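Putative oxidoreductase yhhX (Escherichia coli K-12, PDB 3F4L) is a probable oxidoreductase of the Gfo/Idh/MocA family that may act as an NADP-dependent scyllo-inositol dehydrogenase. Local coordinates at residues 302-307 with 314-319. Sequence-based numbering, arbitrary orientation.
Sequences YDALYQ and PNYVKE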
loop_
_atom_site.group_PDB
_atom_site.type_symbol
_atom_site.label_atom_id
_atom_site.label_comp_id
_atom_site.label_asym_id
_atom_site.label_seq_id
_atom_site.Cartn_x
_atom_site.Cartn_y
_atom_site.Cartn_z
ATOM N N TYR A 302 -13.027 30.288 0.295
ATOM C CA TYR A 302 -13.834 31.495 0.287
ATOM C C TYR A 302 -13.509 32.373 -0.919
ATOM O O TYR A 302 -14.387 33.075 -1.435
ATOM C CB TYR A 302 -13.665 32.264 1.596
ATOM C CG TYR A 302 -14.365 31.587 2.768
ATOM C CD1 TYR A 302 -13.716 30.619 3.542
ATOM C CD2 TYR A 302 -15.696 31.883 3.065
ATOM C CE1 TYR A 302 -14.379 29.960 4.586
ATOM C CE2 TYR A 302 -16.371 31.230 4.105
ATOM C CZ TYR A 302 -15.705 30.276 4.856
ATOM O OH TYR A 302 -16.376 29.640 5.861
ATOM N N ASP A 303 -12.264 32.325 -1.387
ATOM C CA ASP A 303 -11.908 33.120 -2.558
ATOM C C ASP A 303 -12.649 32.536 -3.763
ATOM O O ASP A 303 -12.989 33.261 -4.692
ATOM C CB ASP A 303 -10.389 33.115 -2.810
ATOM C CG ASP A 303 -9.606 33.742 -1.670
ATOM O OD1 ASP A 303 -10.095 34.728 -1.084
ATOM O OD2 ASP A 303 -8.495 33.262 -1.358
ATOM N N ALA A 304 -12.895 31.226 -3.744
ATOM C CA ALA A 304 -13.617 30.570 -4.838
ATOM C C ALA A 304 -15.104 30.902 -4.765
ATOM O O ALA A 304 -15.746 31.178 -5.787
ATOM C CB ALA A 304 -13.424 29.053 -4.780
ATOM N N LEU A 305 -15.654 30.858 -3.558
ATOM C CA LEU A 305 -17.069 31.178 -3.358
ATOM C C LEU A 305 -17.318 32.628 -3.776
ATOM O O LEU A 305 -18.374 32.956 -4.321
ATOM C CB LEU A 305 -17.453 30.966 -1.893
ATOM C CG LEU A 305 -17.966 29.574 -1.508
ATOM C CD1 LEU A 305 -17.187 28.506 -2.216
ATOM C CD2 LEU A 305 -17.858 29.396 -0.000
ATOM N N TYR A 306 -16.344 33.494 -3.530
ATOM C CA TYR A 306 -16.468 34.891 -3.915
ATOM C C TYR A 306 -16.694 34.977 -5.432
ATOM O O TYR A 306 -17.662 35.574 -5.892
ATOM C CB TYR A 306 -15.195 35.658 -3.564
ATOM C CG TYR A 306 -15.328 37.144 -3.784
ATOM C CD1 TYR A 306 -16.013 37.938 -2.869
ATOM C CD2 TYR A 306 -14.832 37.746 -4.938
ATOM C CE1 TYR A 306 -16.208 39.295 -3.097
ATOM C CE2 TYR A 306 -15.023 39.106 -5.175
ATOM C CZ TYR A 306 -15.713 39.871 -4.248
ATOM O OH TYR A 306 -15.919 41.220 -4.471
ATOM N N GLN A 307 -15.785 34.371 -6.197
ATOM C CA GLN A 307 -15.874 34.391 -7.652
ATOM C C GLN A 307 -17.165 33.749 -8.129
ATOM O O GLN A 307 -17.860 34.299 -8.987
ATOM C CB GLN A 307 -14.678 33.669 -8.273
ATOM C CG GLN A 307 -13.337 34.321 -7.969
ATOM C CD GLN A 307 -12.227 33.794 -8.865
ATOM O OE1 GLN A 307 -11.057 34.167 -8.722
ATOM N NE2 GLN A 307 -12.592 32.924 -9.808
ATOM N N PRO A 314 -17.490 28.831 -12.039
ATOM C CA PRO A 314 -17.887 27.491 -11.594
ATOM C C PRO A 314 -17.432 27.254 -10.156
ATOM O O PRO A 314 -16.400 27.776 -9.737
ATOM C CB PRO A 314 -17.186 26.566 -12.595
ATOM C CG PRO A 314 -16.063 27.406 -13.139
ATOM C CD PRO A 314 -16.696 28.758 -13.275
ATOM N N ASN A 315 -18.206 26.475 -9.404
ATOM C CA ASN A 315 -17.872 26.187 -8.009
ATOM C C ASN A 315 -16.580 25.370 -7.968
ATOM O O ASN A 315 -16.329 24.567 -8.869
ATOM C CB ASN A 315 -19.018 25.411 -7.362
ATOM C CG ASN A 315 -18.860 25.275 -5.860
ATOM O OD1 ASN A 315 -18.760 26.272 -5.142
ATOM N ND2 ASN A 315 -18.836 24.038 -5.376
ATOM N N TYR A 316 -15.772 25.556 -6.924
ATOM C CA TYR A 316 -14.498 24.843 -6.827
ATOM C C TYR A 316 -14.656 23.331 -6.743
ATOM O O TYR A 316 -13.767 22.585 -7.157
ATOM C CB TYR A 316 -13.664 25.364 -5.642
ATOM C CG TYR A 316 -14.097 24.894 -4.264
ATOM C CD1 TYR A 316 -15.364 25.196 -3.758
ATOM C CD2 TYR A 316 -13.221 24.171 -3.452
ATOM C CE1 TYR A 316 -15.746 24.793 -2.481
ATOM C CE2 TYR A 316 -13.594 23.759 -2.169
ATOM C CZ TYR A 316 -14.855 24.076 -1.692
ATOM O OH TYR A 316 -15.221 23.684 -0.426
ATOM N N VAL A 317 -15.788 22.880 -6.210
ATOM C CA VAL A 317 -16.070 21.453 -6.104
ATOM C C VAL A 317 -17.207 21.105 -7.071
ATOM O O VAL A 317 -18.258 21.755 -7.061
ATOM C CB VAL A 317 -16.514 21.057 -4.672
ATOM C CG1 VAL A 317 -16.883 19.579 -4.628
ATOM C CG2 VAL A 317 -15.394 21.334 -3.677
ATOM N N LYS A 318 -17.010 20.085 -7.897
ATOM C CA LYS A 318 -18.055 19.692 -8.831
ATOM C C LYS A 318 -19.071 18.784 -8.138
ATOM O O LYS A 318 -18.713 17.981 -7.265
ATOM C CB LYS A 318 -17.457 18.958 -10.038
ATOM C CG LYS A 318 -16.345 19.723 -10.746
ATOM C CD LYS A 318 -16.036 19.134 -12.119
ATOM C CE LYS A 318 -15.614 17.679 -12.041
ATOM N NZ LYS A 318 -15.388 17.118 -13.400
ATOM N N GLU A 319 -20.334 18.916 -8.539
ATOM C CA GLU A 319 -21.425 18.115 -7.982
ATOM C C GLU A 319 -21.100 16.620 -8.062
ATOM O O GLU A 319 -21.280 15.885 -7.090
ATOM C CB GLU A 319 -22.732 18.417 -8.746
ATOM C CG GLU A 319 -24.001 17.764 -8.180
ATOM C CD GLU A 319 -25.261 18.112 -8.994
ATOM O OE1 GLU A 319 -25.464 19.313 -9.284
ATOM O OE2 GLU A 319 -26.049 17.192 -9.333
HETATM O O HOH W 1 -14.980 29.628 -8.101
#
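A304 and Y316 meet through their beta carbons, CB of A304 lying 3.8 Å from CB of Y316. The methyl suits this place because it lets the loop approach the helix closely, with the two CA atoms only 6.1 Å apart. The next residue, L305, adds its CD1 methyl, 4.0 Å from CE1 of Y316, an oblique approach to the ring; the same methyl lies 4.0 Å from OD1 of N315, a plain van der Waals contact. No direct hydrogen bond joins helix and loop. A single water instead donates to A304 O and to P314 O, each 2.9 Å from the water oxygen, and so links two backbone carbonyls that could not bond to each other.

The loop is shaped from within. With CG between the backbone N and the carbonyl carbon (chi1 77°), Y316 brings its ring to L305 while CB stays against A304. CG2 of V317 lies 3.3 Å above the ring plane, over its centre. The hydroxyl accepts a hydrogen bond from the backbone N-H of Q123, which anchors the far end of the ring. N315, with CG anti to the backbone N (chi1 -170°), sets its amide beside L305 and turns ND2 to V317 O (2.9 Å, 155° at the hydrogen), on a carbonyl lone pair, and also to T120 OG1. An amide suits this spot by offering two N-H groups; a leucine here would probably leave V317 O and T120 OG1 without this donor and the loop freer to shift.

Behind the contact, L305 also packs on L68 and L93, while K318 stands at the N-cap position of helix 319-331, its backbone N bonded to E321 OE1. Helix 300-311 and the loop after it thus lie against the parallel sheet of the Rossmann fold, the C-terminal part of the chain packing back on the nucleotide-binding fold, as in Gfo/Idh/MocA oxidoreductases.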